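Local coordinates for protein (S)-2-haloacid dehalogenase 4A (Burkholderia cepacia, PDB 2NO4) that catalyses the hydrolytic dehalogenation of short-chain (S)-2-haloalkanoic acids, inverting the configuration and yielding (R)-2-hydroxyalkanoic acids and a halide ion, at residues B[67-73]-B[154-160]; B[100-104]-B[133-138]; B[116-122]-B[229-234]; B[176-180]-B[197-201]. One frame throughout, in Å; residues are numbered along the deposited sequence.

Overall arrangement
The four contacts are spread over a HAD-superfamily hydrolase with a parallel sheet at its centre. Contacts 1, 2 and 3 are partly buried; contact 4 lies at the surface. Contacts 1 and 2 lie near substrate-binding residues and touch each other: the SD of Met-134 packs on Phe-70 and Trp-71, and Trp-71 reaches Lys-102. Both join helices inserted between the strands to chain that follows a strand, contact 1 by aromatic rings and hydroxyls, contact 2 by a salt bridge, waters and a buried methionine-tyrosine pair. Contact 3 joins the last helix to helix 110-119 through leucines, a lysine-covered indole and a tyrosine hydroxyl bond. Contact 4 gathers proline, phenylalanine and asparagine.

Contact 1 (B[67-73]-B[154-160]); sequences YADFWQL and ADDLKIY. With SO4 (sulfate ion), chain K.
Tyr-67 and Tyr-160 meet with ring planes 31° apart and, with Phe-70, form an aromatic cluster beside the substrate site of this HAD-superfamily hydrolase. Tyr-67 CE1 lies over one face of the Tyr-160 ring, toward its rim, 3.3 Å from Tyr-160 CE1. On the Tyr-67 ring itself, Lys-158 CA sits above the centre of a face, a CH-pi contact only 10° off the normal. Two hydroxyls bind across the segments. Tyr-160 OH donates to Ala-68 O at 2.7 Å, in the carbonyl plane and on a lone pair, while Leu-73 CD1 packs 3.6 Å from the same Tyr-160 OH. A chi1 of -176° lays the Tyr-67 ring out toward Asp-155, where its hydroxyl meets the anti lone pair of OD1, ring and carboxylate nearly coplanar.

Farther out, Asp-69 caps helix 70-84, its OD1 accepting from Gln-72 N at 3.0 Å. A water between Asp-69 OD2 and Asp-155 OD2 probably eases their repulsion, though its protons cannot serve every acceptor around it. Tyr-160 and Phe-70 also lie against Asn-129, a substrate-binding residue. A sulfate, probably from the crystallisation liquor and also held by Arg-61 and Gln-66, takes an almost straight bond from Gln-72 NE2 to O1, 2.9 Å.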
# COMPACT_ATOMS: atom_id res chain seq x y z
N TYR B 67 8.43 10.86 -6.22
CA TYR B 67 8.39 11.41 -4.86
C TYR B 67 7.66 12.73 -4.72
O TYR B 67 7.78 13.64 -5.55
CB TYR B 67 9.81 11.53 -4.26
CG TYR B 67 9.80 11.99 -2.81
CD1 TYR B 67 9.68 11.07 -1.76
CD2 TYR B 67 9.88 13.35 -2.49
CE1 TYR B 67 9.69 11.50 -0.41
CE2 TYR B 67 9.88 13.79 -1.15
CZ TYR B 67 9.77 12.85 -0.13
OH TYR B 67 9.73 13.26 1.18
N ALA B 68 6.87 12.82 -3.65
CA ALA B 68 6.41 14.09 -3.12
C ALA B 68 6.40 13.86 -1.63
O ALA B 68 6.37 12.70 -1.17
CB ALA B 68 4.99 14.43 -3.60
N ASP B 69 6.43 14.95 -0.86
CA ASP B 69 6.60 14.83 0.57
C ASP B 69 5.36 14.38 1.35
O ASP B 69 4.25 14.36 0.81
CB ASP B 69 7.29 16.07 1.19
CG ASP B 69 6.34 17.25 1.49
OD1 ASP B 69 5.12 17.20 1.33
OD2 ASP B 69 6.86 18.30 1.95
N PHE B 70 5.56 14.01 2.61
CA PHE B 70 4.53 13.24 3.31
C PHE B 70 3.32 14.08 3.59
O PHE B 70 2.18 13.58 3.53
CB PHE B 70 5.10 12.60 4.56
CG PHE B 70 4.36 11.36 5.01
CD1 PHE B 70 4.24 10.25 4.17
CD2 PHE B 70 3.83 11.28 6.32
CE1 PHE B 70 3.61 9.07 4.62
CE2 PHE B 70 3.20 10.11 6.77
CZ PHE B 70 3.11 8.99 5.89
N TRP B 71 3.54 15.36 3.86
CA TRP B 71 2.42 16.31 4.01
C TRP B 71 1.54 16.39 2.75
O TRP B 71 0.29 16.40 2.83
CB TRP B 71 2.94 17.70 4.42
CG TRP B 71 1.86 18.69 4.73
CD1 TRP B 71 1.50 19.75 3.96
CD2 TRP B 71 1.02 18.72 5.89
NE1 TRP B 71 0.47 20.45 4.56
CE2 TRP B 71 0.16 19.85 5.75
CE3 TRP B 71 0.89 17.92 7.03
CZ2 TRP B 71 -0.80 20.20 6.72
CZ3 TRP B 71 -0.07 18.28 8.01
CH2 TRP B 71 -0.90 19.42 7.83
N GLN B 72 2.18 16.47 1.58
CA GLN B 72 1.43 16.50 0.33
C GLN B 72 0.63 15.21 0.17
O GLN B 72 -0.52 15.24 -0.22
CB GLN B 72 2.34 16.72 -0.88
CG GLN B 72 1.57 16.86 -2.22
CD GLN B 72 2.48 17.12 -3.41
OE1 GLN B 72 3.48 17.82 -3.29
NE2 GLN B 72 2.15 16.54 -4.56
N LEU B 73 1.25 14.08 0.43
CA LEU B 73 0.54 12.81 0.33
C LEU B 73 -0.62 12.67 1.32
O LEU B 73 -1.66 12.07 0.99
CB LEU B 73 1.50 11.62 0.56
CG LEU B 73 2.73 11.58 -0.35
CD1 LEU B 73 3.43 10.23 -0.25
CD2 LEU B 73 2.47 12.03 -1.81
N ALA B 154 12.39 10.85 5.88
CA ALA B 154 12.43 10.34 4.48
C ALA B 154 12.67 11.47 3.47
O ALA B 154 13.20 11.24 2.38
CB ALA B 154 11.10 9.66 4.12
N ASP B 155 12.21 12.67 3.83
CA ASP B 155 12.31 13.84 3.00
C ASP B 155 13.76 14.28 2.74
O ASP B 155 14.00 15.04 1.80
CB ASP B 155 11.51 15.00 3.59
CG ASP B 155 11.10 16.03 2.53
OD1 ASP B 155 10.59 15.64 1.45
OD2 ASP B 155 11.28 17.23 2.78
N ASP B 156 14.70 13.80 3.54
CA ASP B 156 16.12 14.14 3.35
C ASP B 156 16.66 13.39 2.13
O ASP B 156 17.46 13.95 1.39
CB ASP B 156 16.94 13.85 4.60
CG ASP B 156 16.49 14.69 5.79
OD1 ASP B 156 16.08 15.82 5.54
OD2 ASP B 156 16.49 14.23 6.96
N LEU B 157 16.17 12.17 1.90
CA LEU B 157 16.65 11.33 0.79
C LEU B 157 15.66 11.27 -0.36
O LEU B 157 16.01 10.80 -1.44
CB LEU B 157 16.86 9.87 1.25
CG LEU B 157 17.99 9.49 2.17
CD1 LEU B 157 18.24 7.98 2.02
CD2 LEU B 157 19.25 10.29 1.85
N LYS B 158 14.41 11.67 -0.10
CA LYS B 158 13.33 11.59 -1.09
C LYS B 158 13.02 10.14 -1.49
O LYS B 158 12.78 9.82 -2.64
CB LYS B 158 13.59 12.51 -2.30
CG LYS B 158 13.64 14.01 -1.87
CD LYS B 158 13.62 14.97 -3.06
CE LYS B 158 14.07 16.40 -2.62
NZ LYS B 158 13.65 16.76 -1.18
N ILE B 159 12.98 9.28 -0.47
CA ILE B 159 12.83 7.84 -0.56
C ILE B 159 12.07 7.39 0.71
O ILE B 159 12.52 7.66 1.82
CB ILE B 159 14.22 7.15 -0.54
CG1 ILE B 159 15.00 7.46 -1.83
CG2 ILE B 159 14.07 5.61 -0.42
CD1 ILE B 159 16.41 6.97 -1.74
N TYR B 160 10.95 6.69 0.54
CA TYR B 160 10.13 6.26 1.68
C TYR B 160 10.47 4.87 2.20
O TYR B 160 11.03 4.05 1.47
CB TYR B 160 8.65 6.32 1.28
CG TYR B 160 8.09 7.73 1.26
CD1 TYR B 160 7.61 8.29 0.08
CD2 TYR B 160 7.99 8.49 2.44
CE1 TYR B 160 7.05 9.56 0.07
CE2 TYR B 160 7.42 9.74 2.44
CZ TYR B 160 6.97 10.26 1.26
OH TYR B 160 6.44 11.51 1.25
S SO4 K . 3.41 15.68 -7.84
O1 SO4 K . 3.75 16.74 -6.94
O2 SO4 K . 3.36 16.17 -9.23
O3 SO4 K . 4.40 14.63 -7.79
O4 SO4 K . 2.05 15.20 -7.46
O HOH W 1 9.29 18.78 2.19

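Contact 2 (B[100-104]-B[133-138]); sequences AYKEL and EMLQAA. With SO4 (sulfate ion), chain I.
Lys-102 runs along the flank of helix 132-141 toward Glu-133, and its side chain can be traced atom by atom. At the first torsion (chi1 -153°) CG is turned away from the backbone N, and from there the chain stays extended. CB packs on the indole of Trp-71, from helix 70-84. CG comes next, 3.8 Å from Ala-137 CB, and CE lies 3.9 Å from the same methyl, so the aliphatic part of the lysine lies along Ala-137 CB. At the tip, NZ donates to the anti lone pair of Glu-133 OE1 at 3.3 Å, a long salt bridge reinforced by a water that accepts from Lys-102 NZ and donates to Glu-133 OE1.

Deeper than the salt bridge, Met-134 CE approaches the Tyr-101 ring obliquely, 3.5 Å from Tyr-101 CE2. With chi1 at 75°, CG of Met-134 stands between backbone N and carbonyl carbon, and the bend at chi3 swings the methyl against the CD2-CE2 side of the ring. Tyr-101 OH is bonded to Gln-54.

A water bridges two backbone carbonyls, donating to Tyr-101 O and Met-134 O; another donates to Glu-103 OE2 and Ala-137 O. Tyr-101 and Met-134 both pack on the substrate-binding Tyr-22, consistent with a second-shell place for this helix-end to helix junction next to the haloacid site of the HAD fold.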
# COMPACT_ATOMS: atom_id res chain seq x y z
N ALA B 100 -5.50 19.15 12.63
CA ALA B 100 -5.43 18.15 13.67
C ALA B 100 -4.26 17.20 13.44
O ALA B 100 -3.61 16.78 14.38
CB ALA B 100 -6.77 17.40 13.76
N TYR B 101 -3.97 16.89 12.18
CA TYR B 101 -2.89 15.99 11.85
C TYR B 101 -1.55 16.64 12.17
O TYR B 101 -0.59 15.98 12.60
CB TYR B 101 -2.94 15.60 10.35
CG TYR B 101 -2.30 14.24 10.12
CD1 TYR B 101 -3.09 13.08 10.07
CD2 TYR B 101 -0.90 14.10 10.03
CE1 TYR B 101 -2.51 11.83 9.88
CE2 TYR B 101 -0.32 12.85 9.87
CZ TYR B 101 -1.15 11.73 9.80
OH TYR B 101 -0.59 10.50 9.62
N LYS B 102 -1.48 17.95 11.97
CA LYS B 102 -0.25 18.70 12.16
C LYS B 102 0.14 18.62 13.62
O LYS B 102 1.32 18.66 13.94
CB LYS B 102 -0.40 20.15 11.69
CG LYS B 102 0.91 20.76 11.27
CD LYS B 102 0.76 22.10 10.58
CE LYS B 102 2.13 22.76 10.60
NZ LYS B 102 2.16 24.11 9.97
N GLU B 103 -0.85 18.47 14.50
CA GLU B 103 -0.61 18.29 15.93
C GLU B 103 -1.27 17.03 16.52
O GLU B 103 -2.03 17.09 17.51
CB GLU B 103 -0.98 19.57 16.67
CG GLU B 103 -0.14 20.76 16.09
CD GLU B 103 -0.19 22.04 16.92
OE1 GLU B 103 -0.99 22.14 17.90
OE2 GLU B 103 0.62 22.95 16.56
N LEU B 104 -0.97 15.89 15.91
CA LEU B 104 -1.42 14.57 16.39
C LEU B 104 -1.02 14.31 17.82
O LEU B 104 0.13 14.56 18.19
CB LEU B 104 -0.79 13.45 15.55
CG LEU B 104 -1.32 12.95 14.24
CD1 LEU B 104 -0.65 11.60 14.02
CD2 LEU B 104 -2.88 12.80 14.18
N GLU B 133 8.61 19.72 8.60
CA GLU B 133 7.59 20.67 9.01
C GLU B 133 6.38 20.05 9.74
O GLU B 133 6.00 20.52 10.83
CB GLU B 133 7.09 21.54 7.85
CG GLU B 133 6.20 22.66 8.40
CD GLU B 133 5.53 23.48 7.35
OE1 GLU B 133 4.44 24.04 7.64
OE2 GLU B 133 6.09 23.56 6.22
N MET B 134 5.76 19.02 9.14
CA MET B 134 4.63 18.36 9.80
C MET B 134 5.06 17.63 11.09
O MET B 134 4.36 17.68 12.10
CB MET B 134 3.89 17.43 8.81
CG MET B 134 4.59 16.12 8.49
SD MET B 134 3.69 15.17 7.26
CE MET B 134 2.37 14.46 8.32
N LEU B 135 6.22 16.98 11.07
CA LEU B 135 6.65 16.15 12.17
C LEU B 135 7.06 17.01 13.38
O LEU B 135 6.71 16.70 14.52
CB LEU B 135 7.82 15.27 11.77
CG LEU B 135 7.87 13.81 12.23
CD1 LEU B 135 9.32 13.38 12.10
CD2 LEU B 135 7.36 13.54 13.65
N GLN B 136 7.83 18.07 13.11
CA GLN B 136 8.25 19.01 14.15
C GLN B 136 7.08 19.66 14.88
O GLN B 136 7.09 19.74 16.13
CB GLN B 136 9.23 20.07 13.59
CG GLN B 136 10.68 19.59 13.58
CD GLN B 136 11.16 19.15 14.98
OE1 GLN B 136 11.51 17.99 15.21
NE2 GLN B 136 11.13 20.10 15.93
N ALA B 137 6.07 20.10 14.13
CA ALA B 137 4.84 20.61 14.72
C ALA B 137 4.21 19.61 15.71
O ALA B 137 3.84 19.99 16.84
CB ALA B 137 3.83 21.02 13.63
N ALA B 138 4.06 18.35 15.27
CA ALA B 138 3.47 17.30 16.13
C ALA B 138 4.34 17.02 17.35
O ALA B 138 3.82 16.89 18.47
CB ALA B 138 3.22 16.01 15.34
S SO4 I . 10.13 20.76 5.24
O1 SO4 I . 10.15 22.04 5.95
O2 SO4 I . 9.75 21.02 3.83
O3 SO4 I . 11.50 20.18 5.30
O4 SO4 I . 9.13 19.88 5.88
O HOH W 2 2.10 15.85 11.78
O HOH W 3 1.62 23.32 7.31
O HOH W 4 3.31 22.62 17.25
O HOH W 5 1.13 16.60 18.95

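Contact 3 (B[116-122]-B[229-234]); sequences KLKSAGY and WPLLAK. With SO4 (sulfate ion), chain M.
Leu-117 and Leu-232 form the apolar centre, with Leu-117 CD2 lying 3.8 Å from Leu-232 CB; both side chains also pack on Cys-17 of strand 16-19, so the C-terminal helix 228-232 and helix 110-119 share a patch of the sheet. Outward from it the Trp-229 indole is sandwiched. Lys-116 CD stands over the five-membered ring, 3.4 Å from its centroid and 7° off the normal, a CH-pi contact, and Ala-233 CB covers the opposite face. Ala-120 CB touches the edge in plane, 4.0 Å from Trp-229 CZ3. A chi1 of -172° directs the indole toward Lys-116, whose chain it crosses at about a right angle.

Helix 110-119 ends in a Schellman motif at Gly-121, and the chain then carries Tyr-122 toward the other segment. Its OH donates to Leu-232 O at 2.6 Å, in the carbonyl plane and on a lone pair; Lys-234 CE packs 3.4 Å from Tyr-122 OH.

At the polar edge, Lys-116 NZ sits off-centre to the indole. It binds a sulfate, probably from the crystallisation liquor, and makes a weak, long ion pair with Glu-112. The cation-pi term is therefore probably secondary, and the contact is mainly apolar and CH-pi.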
# COMPACT_ATOMS: atom_id res chain seq x y z
N LYS B 116 12.94 7.93 29.99
CA LYS B 116 13.64 6.82 30.70
C LYS B 116 14.79 6.29 29.84
O LYS B 116 15.91 6.07 30.33
CB LYS B 116 12.67 5.67 31.05
CG LYS B 116 11.55 6.00 32.07
CD LYS B 116 10.76 4.71 32.42
CE LYS B 116 9.50 4.92 33.25
NZ LYS B 116 9.90 5.55 34.53
N LEU B 117 14.52 6.09 28.55
CA LEU B 117 15.54 5.60 27.62
C LEU B 117 16.69 6.59 27.47
O LEU B 117 17.84 6.20 27.40
CB LEU B 117 14.93 5.30 26.24
CG LEU B 117 14.00 4.09 26.21
CD1 LEU B 117 13.37 3.88 24.81
CD2 LEU B 117 14.72 2.82 26.67
N LYS B 118 16.37 7.88 27.40
CA LYS B 118 17.42 8.89 27.29
C LYS B 118 18.27 8.92 28.59
O LYS B 118 19.49 9.11 28.52
CB LYS B 118 16.79 10.24 27.00
CG LYS B 118 17.56 11.14 26.05
CD LYS B 118 16.74 12.43 25.84
CE LYS B 118 17.58 13.69 26.05
NZ LYS B 118 18.07 14.27 24.76
N SER B 119 17.62 8.67 29.74
CA SER B 119 18.29 8.59 31.05
C SER B 119 19.21 7.38 31.14
O SER B 119 20.22 7.43 31.83
CB SER B 119 17.26 8.58 32.22
OG SER B 119 16.82 7.24 32.59
N ALA B 120 18.86 6.29 30.47
CA ALA B 120 19.72 5.11 30.43
C ALA B 120 20.94 5.28 29.49
O ALA B 120 21.72 4.35 29.30
CB ALA B 120 18.92 3.85 30.09
N GLY B 121 21.09 6.47 28.91
CA GLY B 121 22.20 6.74 27.99
C GLY B 121 22.11 6.27 26.53
O GLY B 121 23.12 6.28 25.82
N TYR B 122 20.93 5.86 26.06
CA TYR B 122 20.73 5.57 24.63
C TYR B 122 20.68 6.83 23.79
O TYR B 122 20.23 7.87 24.24
CB TYR B 122 19.40 4.85 24.40
CG TYR B 122 19.36 3.46 24.92
CD1 TYR B 122 18.71 3.15 26.13
CD2 TYR B 122 19.99 2.43 24.23
CE1 TYR B 122 18.65 1.85 26.59
CE2 TYR B 122 19.97 1.12 24.70
CZ TYR B 122 19.29 0.84 25.87
OH TYR B 122 19.28 -0.47 26.30
N TRP B 229 10.61 -0.34 28.62
CA TRP B 229 11.51 -0.05 29.75
C TRP B 229 12.17 -1.32 30.34
O TRP B 229 13.39 -1.38 30.40
CB TRP B 229 10.84 0.84 30.81
CG TRP B 229 11.76 1.35 31.93
CD1 TRP B 229 11.48 1.35 33.27
CD2 TRP B 229 13.09 1.91 31.79
NE1 TRP B 229 12.53 1.90 33.97
CE2 TRP B 229 13.53 2.24 33.10
CE3 TRP B 229 13.95 2.16 30.69
CZ2 TRP B 229 14.80 2.81 33.34
CZ3 TRP B 229 15.22 2.72 30.93
CH2 TRP B 229 15.63 3.04 32.26
N PRO B 230 11.38 -2.31 30.78
CA PRO B 230 12.06 -3.54 31.23
C PRO B 230 12.90 -4.22 30.14
O PRO B 230 13.89 -4.92 30.46
CB PRO B 230 10.89 -4.46 31.65
CG PRO B 230 9.63 -3.83 31.09
CD PRO B 230 9.92 -2.36 31.00
N LEU B 231 12.50 -4.04 28.88
CA LEU B 231 13.26 -4.62 27.75
C LEU B 231 14.62 -3.98 27.55
O LEU B 231 15.56 -4.64 27.14
CB LEU B 231 12.43 -4.53 26.46
CG LEU B 231 12.93 -5.23 25.22
CD1 LEU B 231 12.79 -6.72 25.42
CD2 LEU B 231 12.13 -4.75 24.01
N LEU B 232 14.73 -2.70 27.84
CA LEU B 232 15.94 -1.96 27.46
C LEU B 232 16.72 -1.33 28.61
O LEU B 232 17.81 -0.78 28.38
CB LEU B 232 15.60 -0.87 26.42
CG LEU B 232 15.17 -1.34 25.00
CD1 LEU B 232 14.40 -0.25 24.28
CD2 LEU B 232 16.39 -1.78 24.16
N ALA B 233 16.18 -1.37 29.84
CA ALA B 233 16.86 -0.70 30.96
C ALA B 233 18.26 -1.29 31.14
O ALA B 233 18.44 -2.49 31.01
CB ALA B 233 16.05 -0.83 32.23
N LYS B 234 19.24 -0.44 31.43
CA LYS B 234 20.64 -0.86 31.59
C LYS B 234 21.06 -0.99 33.06
O LYS B 234 20.44 -0.39 33.95
CB LYS B 234 21.58 0.08 30.82
CG LYS B 234 21.40 0.02 29.31
CD LYS B 234 22.66 0.35 28.53
CE LYS B 234 22.62 -0.30 27.13
NZ LYS B 234 23.88 -0.21 26.31
S SO4 M . 5.96 5.12 36.35
O1 SO4 M . 5.38 4.23 37.36
O2 SO4 M . 7.41 4.89 36.26
O3 SO4 M . 5.15 4.94 35.13
O4 SO4 M . 5.82 6.53 36.67

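Contact 4 (B[176-180]-B[197-201]); sequences VNPNE and FGFNT
Phe-197 and Phe-199 are brought against Pro-178 by different first torsions: chi1 of 178° extends the Phe-197 ring away from its own backbone N, whereas Phe-199 has CG opposite the carbonyl carbon (chi1 -70°). Phe-197 CE2 thus reaches Pro-178 CG at 3.7 Å, the two side chains crossing at about a right angle. The Phe-199 ring instead turns an edge to the proline, its CD1 lying 3.4 Å from Pro-178 O, and the backbone adds a nearly straight CA-H...O contact from Phe-199 CA to that oxygen. CD2 of Phe-197 lies over one face of the Phe-199 ring, so the two phenyls and the proline pack together.

Gly-198, between them, has positive phi and is the C-prime residue of the Schellman motif that ends helix 188-197. Its backbone runs against the proline, Gly-198 O lying 3.8 Å from Pro-178 CB.

The polar link is a bent bond from Asn-200 ND2 to Asn-179 O, 3.1 Å. The acceptor lies in the amide plane, yet the donor stands above the carbonyl plane, 63° out of it and off the lone pairs. Asn-200 ND2 also bonds Val-181 O.

Strand 181-185, helix 188-197 and the neighbouring parallel strand 200-204 form a beta-alpha-beta crossover; the contact joins the 3-10 turn entering it to the end of its helix, while both phenyls also pack on Cys-171 of helix 164-174.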
# COMPACT_ATOMS: atom_id res chain seq x y z
N VAL B 176 26.00 4.69 13.83
CA VAL B 176 25.83 3.35 14.39
C VAL B 176 25.75 2.29 13.30
O VAL B 176 25.37 2.57 12.15
CB VAL B 176 24.55 3.25 15.33
CG1 VAL B 176 24.68 4.12 16.58
CG2 VAL B 176 23.27 3.66 14.56
N ASN B 177 26.10 1.05 13.66
CA ASN B 177 25.85 -0.09 12.81
C ASN B 177 24.42 -0.60 13.01
O ASN B 177 23.87 -0.41 14.08
CB ASN B 177 26.81 -1.21 13.14
CG ASN B 177 28.24 -0.80 12.92
OD1 ASN B 177 28.55 -0.05 11.99
ND2 ASN B 177 29.13 -1.29 13.80
N PRO B 178 23.86 -1.28 11.99
CA PRO B 178 22.50 -1.82 12.11
C PRO B 178 22.29 -2.62 13.37
O PRO B 178 21.28 -2.45 14.03
CB PRO B 178 22.36 -2.71 10.87
CG PRO B 178 23.28 -2.08 9.87
CD PRO B 178 24.44 -1.54 10.65
N ASN B 179 23.22 -3.48 13.74
CA ASN B 179 23.01 -4.29 14.94
C ASN B 179 23.15 -3.58 16.29
O ASN B 179 22.98 -4.20 17.32
CB ASN B 179 23.79 -5.61 14.89
CG ASN B 179 25.27 -5.43 15.17
OD1 ASN B 179 25.78 -4.32 15.40
ND2 ASN B 179 25.99 -6.55 15.14
N GLU B 180 23.46 -2.29 16.28
CA GLU B 180 23.49 -1.48 17.51
C GLU B 180 22.22 -0.67 17.69
O GLU B 180 22.10 0.14 18.64
CB GLU B 180 24.67 -0.52 17.47
CG GLU B 180 26.00 -1.22 17.36
CD GLU B 180 27.14 -0.25 17.28
OE1 GLU B 180 27.16 0.61 16.38
OE2 GLU B 180 28.02 -0.34 18.15
N PHE B 197 16.68 -5.10 6.75
CA PHE B 197 17.89 -4.27 6.76
C PHE B 197 18.91 -4.70 7.83
O PHE B 197 20.14 -4.62 7.61
CB PHE B 197 17.52 -2.78 6.92
CG PHE B 197 18.72 -1.87 6.99
CD1 PHE B 197 19.40 -1.52 5.82
CD2 PHE B 197 19.19 -1.39 8.22
CE1 PHE B 197 20.55 -0.71 5.85
CE2 PHE B 197 20.32 -0.57 8.28
CZ PHE B 197 21.01 -0.24 7.09
N GLY B 198 18.44 -5.16 8.99
CA GLY B 198 19.35 -5.59 10.05
C GLY B 198 19.22 -4.95 11.43
O GLY B 198 19.99 -5.29 12.34
N PHE B 199 18.27 -4.02 11.61
CA PHE B 199 18.01 -3.47 12.96
C PHE B 199 17.39 -4.54 13.84
O PHE B 199 16.78 -5.44 13.31
CB PHE B 199 17.02 -2.32 12.93
CG PHE B 199 17.53 -1.05 12.31
CD1 PHE B 199 18.90 -0.81 12.17
CD2 PHE B 199 16.62 -0.09 11.87
CE1 PHE B 199 19.37 0.43 11.60
CE2 PHE B 199 17.06 1.13 11.30
CZ PHE B 199 18.45 1.39 11.19
N ASN B 200 17.56 -4.43 15.16
CA ASN B 200 16.84 -5.29 16.13
C ASN B 200 15.43 -4.73 16.32
O ASN B 200 15.26 -3.61 16.82
CB ASN B 200 17.60 -5.34 17.47
CG ASN B 200 19.03 -5.85 17.31
OD1 ASN B 200 19.24 -7.04 17.09
ND2 ASN B 200 20.01 -4.94 17.37
N THR B 201 14.42 -5.49 15.91
CA THR B 201 13.07 -4.94 15.81
C THR B 201 12.17 -5.28 16.98
O THR B 201 12.13 -6.41 17.45
CB THR B 201 12.40 -5.34 14.47
OG1 THR B 201 12.51 -6.76 14.32
CG2 THR B 201 13.13 -4.65 13.32